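Local coordinates for ORF14 (Streptomyces clavuligerus, PDB 2WPX), which binds acetyl-CoA in the first of its two GNAT domains and is probably an acyltransferase of the clavulanic acid pathway, at residues 6-11 / 102-107; 254-257 / 263-266; 284-289 / 318-323. All coordinates share one frame; numbering follows the deposited sequence.

Interaction 1 belongs to the first GNAT domain; interactions 2 and 3 belong to the second. Acetyl-CoA lies against helix 101-115 in interaction 1, on the side where Gly-102, Arg-103 and Trp-106 help line its pocket. Interactions 2 and 3 lie away from that site. The centres of interactions 1 and 2 are about 34 Å apart, and those of interactions 1 and 3 about 43 Å. Interactions 2 and 3 are neighbours, with centres about 13 Å apart. Strand 263-271 leads on to helix 280-295, and the two contacts touch where Gln-266 meets Lys-285 and Phe-322.

Interaction 1. Residues 6-11 / 102-107; sequences GELEFV and GRALWA. With ACO (acetyl coenzyme *a), chain C.
Leu-8 and Phe-10 make a small apolar contact with Ala-104 and Leu-105, joining the N-terminal edge strand 9-12 and the residues just before it to helix 101-115. No hydrogen bond crosses. Leu-8 reaches over with one methyl, its CD1 lying 3.8 Å from Ala-104 CB. Phe-10 brings the far end of its ring. Its CE1 is 3.7 Å from Leu-105 CD2, and that methyl sits at the ring edge, near the ring plane. The CZ atom of Phe-10 also comes within 3.9 Å of the carbonyl O of Ala-104. Phe-10 CG is anti to its own carbonyl carbon (chi1 -64°), which points the CE1 and CZ end of the ring at the helix. There it also stacks on the ring of His-108, one turn further along. Trp-62 and Val-64 of the adjacent strand 57-66 pack on the ring as well.

This is the acetyl-CoA-binding part of the GNAT fold: an R-x-x-G-x-G loop runs into a helix whose N-terminal end meets the pyrophosphate. Gly-102 N donates to ACO O5A at 2.8 Å. Arg-103 N donates to ACO O1A; that bond is modelled very short, so its length is doubtful. Arg-98 N and Gly-100 N hold the cofactor from the preceding loop. The Arg-103 chain leaves anti to its backbone N (chi1 177°) and bends at chi3 (-82°). Its guanidinium then lies beside the ribose, NH2 being 3.7 Å from ACO O3B, which sits at the edge of the group. Trp-106 CZ3 is 3.9 Å from the acetyl CH3. Leu-105 packs inward on Leu-90 and Val-92, two acetyl-CoA-binding residues of strand 84-92.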
ATOM      1  N   GLY A   6     -28.184  14.853  -8.624  1.00 49.47           N
ATOM      2  CA  GLY A   6     -29.207  14.854  -9.691  1.00 49.74           C
ATOM      3  C   GLY A   6     -28.961  13.512 -10.370  1.00 47.28           C
ATOM      4  O   GLY A   6     -28.610  12.554  -9.710  1.00 45.33           O
ATOM      5  N   GLU A   7     -29.088  13.421 -11.684  1.00 47.16           N
ATOM      6  CA  GLU A   7     -28.875  12.131 -12.336  1.00 45.40           C
ATOM      7  C   GLU A   7     -27.407  11.700 -12.358  1.00 40.83           C
ATOM      8  O   GLU A   7     -26.550  12.325 -12.993  1.00 40.51           O
ATOM      9  CB  GLU A   7     -29.402  12.195 -13.754  1.00 47.78           C
ATOM     10  CG  GLU A   7     -30.864  11.862 -13.863  1.00 56.35           C
ATOM     11  CD  GLU A   7     -31.070  10.379 -14.122  1.00 62.54           C
ATOM     12  OE1 GLU A   7     -30.783   9.931 -15.261  1.00 64.09           O
ATOM     13  OE2 GLU A   7     -31.505   9.659 -13.185  1.00 65.86           O
ATOM     14  N   LEU A   8     -27.095  10.611 -11.696  1.00 37.38           N
ATOM     15  CA  LEU A   8     -25.712  10.138 -11.752  1.00 33.27           C
ATOM     16  C   LEU A   8     -25.600   9.008 -12.743  1.00 31.91           C
ATOM     17  O   LEU A   8     -26.386   8.081 -12.701  1.00 32.52           O
ATOM     18  CB  LEU A   8     -25.236   9.667 -10.385  1.00 31.58           C
ATOM     19  CG  LEU A   8     -25.205  10.761  -9.315  1.00 31.58           C
ATOM     20  CD1 LEU A   8     -25.232  10.160  -7.889  1.00 29.20           C
ATOM     21  CD2 LEU A   8     -24.024  11.715  -9.521  1.00 28.41           C
ATOM     22  N   GLU A   9     -24.623   9.096 -13.631  1.00 29.88           N
ATOM     23  CA  GLU A   9     -24.334   8.044 -14.579  1.00 29.74           C
ATOM     24  C   GLU A   9     -23.101   7.215 -14.112  1.00 27.20           C
ATOM     25  O   GLU A   9     -22.034   7.771 -13.848  1.00 25.78           O
ATOM     26  CB  GLU A   9     -24.048   8.701 -15.910  1.00 30.45           C
ATOM     27  CG  GLU A   9     -24.282   7.846 -17.108  1.00 33.22           C
ATOM     28  CD  GLU A   9     -23.448   8.348 -18.258  1.00 36.26           C
ATOM     29  OE1 GLU A   9     -23.460   7.705 -19.331  1.00 37.71           O
ATOM     30  OE2 GLU A   9     -22.751   9.386 -18.064  1.00 34.98           O
ATOM     31  N   PHE A  10     -23.277   5.899 -13.969  1.00 27.51           N
ATOM     32  CA  PHE A  10     -22.177   4.952 -13.706  1.00 25.94           C
ATOM     33  C   PHE A  10     -21.673   4.337 -15.006  1.00 26.15           C
ATOM     34  O   PHE A  10     -22.414   3.702 -15.719  1.00 28.77           O
ATOM     35  CB  PHE A  10     -22.607   3.842 -12.743  1.00 26.10           C
ATOM     36  CG  PHE A  10     -22.960   4.349 -11.386  1.00 27.27           C
ATOM     37  CD1 PHE A  10     -21.988   4.437 -10.397  1.00 26.43           C
ATOM     38  CD2 PHE A  10     -24.253   4.780 -11.106  1.00 29.35           C
ATOM     39  CE1 PHE A  10     -22.298   4.925  -9.129  1.00 28.50           C
ATOM     40  CE2 PHE A  10     -24.589   5.271  -9.829  1.00 31.33           C
ATOM     41  CZ  PHE A  10     -23.599   5.355  -8.837  1.00 30.65           C
ATOM     42  N   VAL A  11     -20.409   4.560 -15.307  1.00 25.00           N
ATOM     43  CA  VAL A  11     -19.786   4.063 -16.521  1.00 25.53           C
ATOM     44  C   VAL A  11     -18.506   3.322 -16.073  1.00 23.93           C
ATOM     45  O   VAL A  11     -17.804   3.791 -15.194  1.00 22.98           O
ATOM     46  CB  VAL A  11     -19.441   5.274 -17.451  1.00 26.23           C
ATOM     47  CG1 VAL A  11     -19.207   6.452 -16.619  1.00 23.72           C
ATOM     48  CG2 VAL A  11     -18.187   5.024 -18.315  1.00 24.63           C
ATOM     49  N   GLY A 102     -21.129  10.022  -2.649  1.00 17.47           N
ATOM     50  CA  GLY A 102     -20.475   8.927  -1.926  1.00 17.62           C
ATOM     51  C   GLY A 102     -21.484   7.843  -1.554  1.00 18.48           C
ATOM     52  O   GLY A 102     -21.225   6.618  -1.724  1.00 18.50           O
ATOM     53  N   ARG A 103     -22.634   8.268  -1.042  1.00 18.19           N
ATOM     54  CA  ARG A 103     -23.647   7.300  -0.683  1.00 19.71           C
ATOM     55  C   ARG A 103     -24.020   6.415  -1.874  1.00 18.80           C
ATOM     56  O   ARG A 103     -24.120   5.189  -1.766  1.00 19.52           O
ATOM     57  CB  ARG A 103     -24.926   7.984  -0.168  1.00 21.76           C
ATOM     58  CG  ARG A 103     -26.038   6.994   0.139  1.00 23.08           C
ATOM     59  CD  ARG A 103     -27.236   7.723   0.742  1.00 29.73           C
ATOM     60  NE  ARG A 103     -27.081   7.981   2.174  1.00 33.05           N
ATOM     61  CZ  ARG A 103     -26.748   9.152   2.707  1.00 36.00           C
ATOM     62  NH1 ARG A 103     -26.533  10.230   1.926  1.00 36.30           N
ATOM     63  NH2 ARG A 103     -26.654   9.243   4.034  1.00 34.54           N
ATOM     64  N   ALA A 104     -24.300   7.062  -2.990  1.00 17.79           N
ATOM     65  CA  ALA A 104     -24.629   6.367  -4.217  1.00 17.78           C
ATOM     66  C   ALA A 104     -23.460   5.419  -4.628  1.00 15.98           C
ATOM     67  O   ALA A 104     -23.706   4.318  -5.100  1.00 16.81           O
ATOM     68  CB  ALA A 104     -24.970   7.394  -5.324  1.00 17.06           C
ATOM     69  N   LEU A 105     -22.215   5.817  -4.378  1.00 13.58           N
ATOM     70  CA  LEU A 105     -21.061   4.985  -4.750  1.00 13.50           C
ATOM     71  C   LEU A 105     -21.011   3.711  -3.908  1.00 13.20           C
ATOM     72  O   LEU A 105     -20.774   2.624  -4.379  1.00 11.54           O
ATOM     73  CB  LEU A 105     -19.782   5.788  -4.593  1.00 12.84           C
ATOM     74  CG  LEU A 105     -19.500   6.736  -5.760  1.00 14.76           C
ATOM     75  CD1 LEU A 105     -18.260   7.599  -5.400  1.00 12.11           C
ATOM     76  CD2 LEU A 105     -19.316   5.985  -7.126  1.00 17.98           C
ATOM     77  N   TRP A 106     -21.319   3.882  -2.638  1.00 14.73           N
ATOM     78  CA  TRP A 106     -21.349   2.814  -1.714  1.00 14.91           C
ATOM     79  C   TRP A 106     -22.484   1.842  -2.053  1.00 16.43           C
ATOM     80  O   TRP A 106     -22.336   0.603  -1.924  1.00 18.02           O
ATOM     81  CB  TRP A 106     -21.593   3.414  -0.337  1.00 15.99           C
ATOM     82  CG  TRP A 106     -21.682   2.372   0.649  1.00 16.32           C
ATOM     83  CD1 TRP A 106     -22.816   1.807   1.145  1.00 17.65           C
ATOM     84  CD2 TRP A 106     -20.585   1.666   1.231  1.00 18.43           C
ATOM     85  NE1 TRP A 106     -22.495   0.824   2.074  1.00 19.06           N
ATOM     86  CE2 TRP A 106     -21.129   0.715   2.131  1.00 18.89           C
ATOM     87  CE3 TRP A 106     -19.186   1.774   1.123  1.00 18.25           C
ATOM     88  CZ2 TRP A 106     -20.330  -0.133   2.876  1.00 18.19           C
ATOM     89  CZ3 TRP A 106     -18.390   0.914   1.869  1.00 17.26           C
ATOM     90  CH2 TRP A 106     -18.969  -0.031   2.725  1.00 17.70           C
ATOM     91  N   ALA A 107     -23.625   2.382  -2.447  1.00 16.07           N
ATOM     92  CA  ALA A 107     -24.746   1.539  -2.835  1.00 17.35           C
ATOM     93  C   ALA A 107     -24.396   0.745  -4.087  1.00 17.34           C
ATOM     94  O   ALA A 107     -24.796  -0.415  -4.227  1.00 18.82           O
ATOM     95  CB  ALA A 107     -26.035   2.382  -3.069  1.00 17.88           C
TER
HETATM   96  N1A ACO C 401     -17.976  15.033   8.050  1.00 22.95           N
HETATM   97  C2A ACO C 401     -18.935  14.468   8.769  1.00 20.66           C
HETATM   98  N3A ACO C 401     -19.827  13.586   8.280  1.00 19.60           N
HETATM   99  C4A ACO C 401     -19.748  13.210   7.002  1.00 18.52           C
HETATM  100  C5A ACO C 401     -18.747  13.772   6.228  1.00 19.25           C
HETATM  101  C6A ACO C 401     -17.858  14.693   6.762  1.00 21.10           C
HETATM  102  N6A ACO C 401     -16.900  15.215   6.000  1.00 20.12           N
HETATM  103  N7A ACO C 401     -18.866  13.280   4.998  1.00 18.08           N
HETATM  104  C8A ACO C 401     -19.864  12.400   5.009  1.00 15.12           C
HETATM  105  N9A ACO C 401     -20.402  12.363   6.207  1.00 18.25           N
HETATM  106  C1B ACO C 401     -21.552  11.474   6.475  1.00 21.89           C
HETATM  107  C2B ACO C 401     -22.899  12.159   6.712  1.00 22.39           C
HETATM  108  O2B ACO C 401     -23.741  11.233   7.387  1.00 22.87           O
HETATM  109  C3B ACO C 401     -23.390  12.299   5.313  1.00 21.81           C
HETATM  110  O3B ACO C 401     -24.799  12.246   5.222  1.00 28.74           O
HETATM  111  P3B ACO C 401     -25.584  13.639   5.179  1.00 32.73           P
HETATM  112  O7A ACO C 401     -27.201  13.609   4.952  1.00 35.84           O
HETATM  113  O8A ACO C 401     -24.890  14.783   5.959  1.00 26.86           O
HETATM  114  O9A ACO C 401     -25.941  13.283   6.596  1.00 34.76           O
HETATM  115  C4B ACO C 401     -22.998  10.962   4.663  1.00 23.01           C
HETATM  116  O4B ACO C 401     -21.769  10.555   5.314  1.00 19.79           O
HETATM  117  C5B ACO C 401     -22.931  11.809   3.372  1.00 21.82           C
HETATM  118  O5B ACO C 401     -22.311  11.166   2.440  1.00 21.79           O
HETATM  119  P1A ACO C 401     -22.355  11.664   1.008  1.00 19.44           P
HETATM  120  O1A ACO C 401     -22.862  10.407   0.155  1.00 21.23           O
HETATM  121  O2A ACO C 401     -23.036  12.993   0.704  1.00 20.19           O
HETATM  122  O3A ACO C 401     -20.840  12.041   0.950  1.00 17.45           O
HETATM  123  P2A ACO C 401     -19.699  12.355  -0.075  1.00 17.66           P
HETATM  124  O4A ACO C 401     -19.259  13.796   0.364  1.00 11.01           O
HETATM  125  O5A ACO C 401     -20.075  12.362  -1.512  1.00 17.88           O
HETATM  126  O6A ACO C 401     -18.543  11.334   0.519  1.00 18.09           O
HETATM  127  CBP ACO C 401     -16.284  10.866   1.293  1.00 24.94           C
HETATM  128  CCP ACO C 401     -17.218  11.004   0.073  1.00 26.92           C
HETATM  129  CDP ACO C 401     -17.493  11.080   2.188  1.00 24.34           C
HETATM  130  CEP ACO C 401     -16.023   9.466   0.871  1.00 24.79           C
HETATM  131  CAP ACO C 401     -15.479  12.061   0.721  1.00 21.93           C
HETATM  132  OAP ACO C 401     -15.015  12.777   1.820  1.00 29.68           O
HETATM  133  C9P ACO C 401     -14.216  11.579  -0.028  1.00 17.22           C
HETATM  134  O9P ACO C 401     -14.260  11.316  -1.222  1.00 13.82           O
HETATM  135  N8P ACO C 401     -13.068  11.678   0.645  1.00 14.60           N
HETATM  136  C7P ACO C 401     -11.777  11.240   0.082  1.00 14.99           C
HETATM  137  C6P ACO C 401     -11.945   9.751  -0.187  1.00 15.52           C
HETATM  138  C5P ACO C 401     -12.148   8.889   1.049  1.00 16.95           C
HETATM  139  O5P ACO C 401     -11.590   9.116   2.111  1.00 18.75           O
HETATM  140  N4P ACO C 401     -12.932   7.871   0.868  1.00 15.32           N
HETATM  141  C3P ACO C 401     -13.058   6.856   1.892  1.00 22.45           C
HETATM  142  C2P ACO C 401     -14.484   6.721   2.380  1.00 21.57           C
HETATM  143  S1P ACO C 401     -14.315   5.406   3.610  1.00 22.43           S
HETATM  144  C   ACO C 401     -15.095   4.146   2.758  1.00 21.60           C
HETATM  145  O   ACO C 401     -15.245   4.263   1.541  1.00 19.97           O
HETATM  146  CH3 ACO C 401     -15.602   2.967   3.589  1.00 21.11           C

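Interaction 2. Residues 254-257 / 263-266; sequences VSKT and YALQ
Ser-255 and Leu-265 form an antiparallel hydrogen-bonded pair in the beta hairpin of strands 247-256 and 263-271, the hairpin that leads into helix 280-295 in the second GNAT domain. Ser-255 N donates to Leu-265 O at 2.8 Å, in the carbonyl plane. Leu-265 N returns a bond to Ser-255 O at 2.9 Å. Both are fairly straight, at 164° at the hydrogen. Val-254 and Gln-266 are the next, non-hydrogen-bonded pair.

On the face of Val-254 and Gln-266, Val-254 CG1 is anti to the backbone N (chi1 177°). This puts it across the strand gap, 3.9 Å from Ala-264 CB and 3.1 Å from Leu-265 O. The same oxygen takes a CA-H...O contact from Val-254. Asn-288 and Val-292 of helix 280-295 cover Val-254. On the other face, Ser-255 OG is hydrogen-bonded to Arg-233 NH1.

Toward the turn the strands part and water 1 fills in. It accepts from Thr-257 N and donates to Tyr-263 O, the latter bond being 3.2 Å long. Lys-256 folds back here, bent at chi2 and chi4, and lays its CE 3.1 Å from Tyr-263 O. Its NZ donates to Thr-257 O at 2.9 Å, with the donor tilted 27° from the carbonyl plane, and also to Asn-260 O. The buried ammonium group is therefore met by main-chain oxygens of the turn, which would partly offset the cost of burying its charge.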
ATOM      1  N   VAL A 254      12.511  -1.041  -0.775  1.00 16.69           N
ATOM      2  CA  VAL A 254      11.893   0.212  -1.155  1.00 15.99           C
ATOM      3  C   VAL A 254      11.303   0.104  -2.611  1.00 16.66           C
ATOM      4  O   VAL A 254      11.874  -0.548  -3.534  1.00 16.62           O
ATOM      5  CB  VAL A 254      12.871   1.418  -1.024  1.00 15.58           C
ATOM      6  CG1 VAL A 254      12.234   2.705  -1.503  1.00 12.81           C
ATOM      7  CG2 VAL A 254      13.281   1.619   0.449  1.00 18.89           C
ATOM      8  N   SER A 255      10.173   0.775  -2.799  1.00 14.77           N
ATOM      9  CA  SER A 255       9.475   0.796  -4.048  1.00 16.16           C
ATOM     10  C   SER A 255       9.482   2.270  -4.454  1.00 15.30           C
ATOM     11  O   SER A 255       9.332   3.157  -3.617  1.00 15.09           O
ATOM     12  CB  SER A 255       8.046   0.268  -3.767  1.00 16.69           C
ATOM     13  OG  SER A 255       7.229   0.374  -4.885  1.00 21.38           O
ATOM     14  N   LYS A 256       9.684   2.559  -5.725  1.00 15.75           N
ATOM     15  CA  LYS A 256       9.780   3.968  -6.166  1.00 14.55           C
ATOM     16  C   LYS A 256       8.963   4.079  -7.444  1.00 13.72           C
ATOM     17  O   LYS A 256       9.181   3.298  -8.349  1.00 14.80           O
ATOM     18  CB  LYS A 256      11.233   4.299  -6.485  1.00 15.37           C
ATOM     19  CG  LYS A 256      11.448   5.593  -7.247  1.00 16.07           C
ATOM     20  CD  LYS A 256      11.654   6.722  -6.198  1.00 18.99           C
ATOM     21  CE  LYS A 256      11.156   8.112  -6.690  1.00 21.60           C
ATOM     22  NZ  LYS A 256       9.703   8.066  -7.145  1.00 22.14           N
ATOM     23  N   THR A 257       8.020   5.027  -7.506  1.00 13.00           N
ATOM     24  CA  THR A 257       7.216   5.295  -8.733  1.00 12.82           C
ATOM     25  C   THR A 257       7.999   6.081  -9.818  1.00 14.28           C
ATOM     26  O   THR A 257       9.049   6.692  -9.556  1.00 14.71           O
ATOM     27  CB  THR A 257       5.849   5.962  -8.434  1.00 12.19           C
ATOM     28  OG1 THR A 257       6.064   7.179  -7.726  1.00 13.65           O
ATOM     29  CG2 THR A 257       4.945   5.115  -7.571  1.00  8.57           C
ATOM     30  N   TYR A 263       9.700  11.217  -3.572  1.00 12.10           N
ATOM     31  CA  TYR A 263       8.968  10.334  -2.677  1.00 12.39           C
ATOM     32  C   TYR A 263       9.354   8.872  -2.888  1.00 12.31           C
ATOM     33  O   TYR A 263       9.670   8.465  -3.973  1.00 12.72           O
ATOM     34  CB  TYR A 263       7.455  10.470  -2.879  1.00 11.55           C
ATOM     35  CG  TYR A 263       6.857  11.767  -2.410  1.00 10.84           C
ATOM     36  CD1 TYR A 263       6.032  11.799  -1.275  1.00 11.52           C
ATOM     37  CD2 TYR A 263       7.102  12.967  -3.095  1.00  9.16           C
ATOM     38  CE1 TYR A 263       5.470  12.933  -0.846  1.00  8.42           C
ATOM     39  CE2 TYR A 263       6.509  14.147  -2.663  1.00 11.92           C
ATOM     40  CZ  TYR A 263       5.707  14.099  -1.535  1.00 11.33           C
ATOM     41  OH  TYR A 263       5.109  15.208  -1.075  1.00 15.68           O
ATOM     42  N   ALA A 264       9.314   8.072  -1.833  1.00 13.37           N
ATOM     43  CA  ALA A 264       9.590   6.655  -2.007  1.00 13.31           C
ATOM     44  C   ALA A 264       8.853   5.885  -0.934  1.00 13.25           C
ATOM     45  O   ALA A 264       8.373   6.447   0.054  1.00 13.78           O
ATOM     46  CB  ALA A 264      11.125   6.387  -2.018  1.00 13.37           C
ATOM     47  N   LEU A 265       8.667   4.609  -1.172  1.00 14.07           N
ATOM     48  CA  LEU A 265       7.881   3.795  -0.228  1.00 16.40           C
ATOM     49  C   LEU A 265       8.792   2.706   0.372  1.00 15.88           C
ATOM     50  O   LEU A 265       9.452   1.984  -0.344  1.00 15.75           O
ATOM     51  CB  LEU A 265       6.633   3.256  -0.935  1.00 16.19           C
ATOM     52  CG  LEU A 265       5.538   2.410  -0.289  1.00 22.59           C
ATOM     53  CD1 LEU A 265       6.067   1.061   0.166  1.00 27.50           C
ATOM     54  CD2 LEU A 265       4.810   3.143   0.861  1.00 25.96           C
ATOM     55  N   GLN A 266       8.882   2.652   1.695  1.00 16.91           N
ATOM     56  CA  GLN A 266       9.629   1.587   2.365  1.00 16.08           C
ATOM     57  C   GLN A 266       8.693   0.491   2.649  1.00 18.04           C
ATOM     58  O   GLN A 266       7.679   0.700   3.299  1.00 19.35           O
ATOM     59  CB  GLN A 266      10.246   2.065   3.680  1.00 17.40           C
ATOM     60  CG  GLN A 266      11.089   0.994   4.410  1.00 17.38           C
ATOM     61  CD  GLN A 266      11.747   1.537   5.677  1.00 22.48           C
ATOM     62  OE1 GLN A 266      12.882   2.026   5.621  1.00 22.21           O
ATOM     63  NE2 GLN A 266      11.030   1.475   6.830  1.00 22.19           N
TER
HETATM   64  O   HOH W   1       7.744   6.121  -4.850  1.00 25.59           O

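Interaction 3. Residues 284-289 / 318-323; sequences LKLANL and AALGFE
Leu-286 and Leu-320 mark the nearest backbone approach, with CA atoms 8.2 Å apart, so side chains alone bridge helix 280-295 and the end of helix 311-319. That end is a Schellman motif. Gly-321 has a positive phi of 102°, and its N donates to Ala-318 O at 2.8 Å. The turn presents Leu-320 toward the other helix.

Leu-320 carries the contact from its side and is buried. One methyl, CD2, rests against the aliphatic part of Lys-285, lying 3.5 Å from CB and 3.6 Å from CD of that lysine. The two side chains run at a slant to each other. Leu-286 adds a looser touch, its CG being 4.4 Å from Leu-320 CG. Leu-320 thus lies against two successive residues of the helix.

Lys-285 offers carbon here; its polar end is bound elsewhere. With CG anti to the carbonyl carbon (chi1 -67°), the chain passes Leu-320 CD2 with CB and CD, then bends at chi3 and chi4 to bring NZ to Thr-269 OG1 of strand 263-271. That hydrogen bond gives this buried amino group a polar partner. Met-313, Val-316 and Asn-317 of helix 311-319 also pack on the lysine.

Leu-286 is further covered by Pro-168, Leu-169 and Pro-174. Leu-284 of the same helix packs on strands 234-242 and 247-256. Beyond Phe-322 the chain enters strand 323-334, which lies between strands 120-127 and 149-162 and pairs with the latter through Glu-323 and Trp-160.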
ATOM      1  N   LEU A 284      19.604  -3.711   7.860  1.00 15.74           N
ATOM      2  CA  LEU A 284      18.895  -3.829   6.610  1.00 14.81           C
ATOM      3  C   LEU A 284      18.239  -2.485   6.130  1.00 14.88           C
ATOM      4  O   LEU A 284      18.428  -2.083   4.992  1.00 14.57           O
ATOM      5  CB  LEU A 284      17.893  -4.994   6.694  1.00 14.31           C
ATOM      6  CG  LEU A 284      18.529  -6.384   6.562  1.00 15.64           C
ATOM      7  CD1 LEU A 284      17.464  -7.452   6.712  1.00 15.91           C
ATOM      8  CD2 LEU A 284      19.289  -6.598   5.220  1.00 12.39           C
ATOM      9  N   LYS A 285      17.514  -1.777   6.985  1.00 15.95           N
ATOM     10  CA  LYS A 285      16.884  -0.523   6.523  1.00 16.87           C
ATOM     11  C   LYS A 285      17.882   0.532   6.130  1.00 16.39           C
ATOM     12  O   LYS A 285      17.680   1.238   5.127  1.00 15.55           O
ATOM     13  CB  LYS A 285      15.909   0.064   7.542  1.00 18.14           C
ATOM     14  CG  LYS A 285      14.708  -0.774   7.750  1.00 18.81           C
ATOM     15  CD  LYS A 285      13.980  -0.208   8.938  1.00 24.05           C
ATOM     16  CE  LYS A 285      12.477  -0.300   8.750  1.00 26.55           C
ATOM     17  NZ  LYS A 285      12.150  -1.639   9.196  1.00 26.31           N
ATOM     18  N   LEU A 286      18.972   0.626   6.903  1.00 17.35           N
ATOM     19  CA  LEU A 286      19.972   1.642   6.644  1.00 17.56           C
ATOM     20  C   LEU A 286      20.775   1.285   5.422  1.00 17.19           C
ATOM     21  O   LEU A 286      21.042   2.166   4.599  1.00 17.92           O
ATOM     22  CB  LEU A 286      20.886   1.850   7.827  1.00 19.26           C
ATOM     23  CG  LEU A 286      20.230   2.688   8.908  1.00 19.08           C
ATOM     24  CD1 LEU A 286      21.116   2.539  10.109  1.00 18.44           C
ATOM     25  CD2 LEU A 286      20.141   4.154   8.496  1.00 13.04           C
ATOM     26  N   ALA A 287      21.156   0.015   5.272  1.00 15.97           N
ATOM     27  CA  ALA A 287      21.884  -0.367   4.053  1.00 15.82           C
ATOM     28  C   ALA A 287      20.985  -0.199   2.828  1.00 14.91           C
ATOM     29  O   ALA A 287      21.439   0.299   1.809  1.00 15.61           O
ATOM     30  CB  ALA A 287      22.425  -1.865   4.140  1.00 14.97           C
ATOM     31  N   ASN A 288      19.721  -0.628   2.911  1.00 14.46           N
ATOM     32  CA  ASN A 288      18.806  -0.444   1.762  1.00 15.36           C
ATOM     33  C   ASN A 288      18.518   1.030   1.439  1.00 15.70           C
ATOM     34  O   ASN A 288      18.370   1.386   0.280  1.00 16.25           O
ATOM     35  CB  ASN A 288      17.481  -1.170   1.962  1.00 14.84           C
ATOM     36  CG  ASN A 288      16.872  -1.665   0.631  1.00 16.65           C
ATOM     37  OD1 ASN A 288      15.645  -1.610   0.440  1.00 20.26           O
ATOM     38  ND2 ASN A 288      17.726  -2.155  -0.283  1.00 10.39           N
ATOM     39  N   LEU A 289      18.411   1.875   2.459  1.00 15.43           N
ATOM     40  CA  LEU A 289      18.198   3.286   2.199  1.00 16.17           C
ATOM     41  C   LEU A 289      19.420   3.858   1.470  1.00 16.34           C
ATOM     42  O   LEU A 289      19.310   4.601   0.512  1.00 17.07           O
ATOM     43  CB  LEU A 289      17.898   4.061   3.476  1.00 16.89           C
ATOM     44  CG  LEU A 289      17.575   5.572   3.299  1.00 18.84           C
ATOM     45  CD1 LEU A 289      16.303   5.733   2.551  1.00 17.92           C
ATOM     46  CD2 LEU A 289      17.508   6.363   4.620  1.00 15.53           C
ATOM     47  N   ALA A 318      11.330   4.168  14.275  1.00 13.34           N
ATOM     48  CA  ALA A 318      11.475   5.358  15.113  1.00 14.33           C
ATOM     49  C   ALA A 318      12.919   5.760  15.323  1.00 16.59           C
ATOM     50  O   ALA A 318      13.275   6.940  15.112  1.00 18.29           O
ATOM     51  CB  ALA A 318      10.761   5.171  16.502  1.00 13.38           C
ATOM     52  N   ALA A 319      13.763   4.805  15.719  1.00 17.83           N
ATOM     53  CA  ALA A 319      15.234   5.080  15.852  1.00 19.59           C
ATOM     54  C   ALA A 319      15.735   5.711  14.584  1.00 19.66           C
ATOM     55  O   ALA A 319      16.712   6.422  14.598  1.00 22.18           O
ATOM     56  CB  ALA A 319      16.046   3.778  16.093  1.00 19.14           C
ATOM     57  N   LEU A 320      15.100   5.412  13.467  1.00 18.89           N
ATOM     58  CA  LEU A 320      15.665   5.858  12.195  1.00 19.93           C
ATOM     59  C   LEU A 320      15.107   7.233  11.786  1.00 20.52           C
ATOM     60  O   LEU A 320      15.441   7.734  10.723  1.00 21.08           O
ATOM     61  CB  LEU A 320      15.344   4.850  11.083  1.00 20.12           C
ATOM     62  CG  LEU A 320      16.367   3.743  10.773  1.00 22.47           C
ATOM     63  CD1 LEU A 320      16.647   2.999  12.043  1.00 20.73           C
ATOM     64  CD2 LEU A 320      15.858   2.808   9.707  1.00 20.21           C
ATOM     65  N   GLY A 321      14.224   7.823  12.607  1.00 19.69           N
ATOM     66  CA  GLY A 321      13.650   9.123  12.262  1.00 19.93           C
ATOM     67  C   GLY A 321      12.216   9.040  11.709  1.00 19.00           C
ATOM     68  O   GLY A 321      11.592  10.080  11.435  1.00 19.57           O
ATOM     69  N   PHE A 322      11.689   7.828  11.526  1.00 15.87           N
ATOM     70  CA  PHE A 322      10.319   7.717  11.062  1.00 15.19           C
ATOM     71  C   PHE A 322       9.359   8.296  12.147  1.00 16.57           C
ATOM     72  O   PHE A 322       9.538   8.023  13.321  1.00 16.28           O
ATOM     73  CB  PHE A 322       9.936   6.275  10.679  1.00 12.96           C
ATOM     74  CG  PHE A 322      10.330   5.873   9.273  1.00 11.52           C
ATOM     75  CD1 PHE A 322      11.529   5.194   9.031  1.00 10.60           C
ATOM     76  CD2 PHE A 322       9.496   6.148   8.202  1.00 12.67           C
ATOM     77  CE1 PHE A 322      11.876   4.791   7.774  1.00 14.42           C
ATOM     78  CE2 PHE A 322       9.820   5.756   6.908  1.00 10.72           C
ATOM     79  CZ  PHE A 322      11.016   5.093   6.676  1.00 12.65           C
ATOM     80  N   GLU A 323       8.372   9.110  11.732  1.00 17.08           N
ATOM     81  CA  GLU A 323       7.393   9.677  12.666  1.00 17.85           C
ATOM     82  C   GLU A 323       5.983   9.274  12.260  1.00 16.58           C
ATOM     83  O   GLU A 323       5.584   9.409  11.099  1.00 16.86           O
ATOM     84  CB  GLU A 323       7.527  11.203  12.771  1.00 19.80           C
ATOM     85  CG  GLU A 323       8.890  11.638  13.243  1.00 21.88           C
ATOM     86  CD  GLU A 323       9.082  13.172  13.277  1.00 31.10           C
ATOM     87  OE1 GLU A 323       8.879  13.846  12.249  1.00 31.50           O
ATOM     88  OE2 GLU A 323       9.458  13.705  14.342  1.00 32.69           O
TER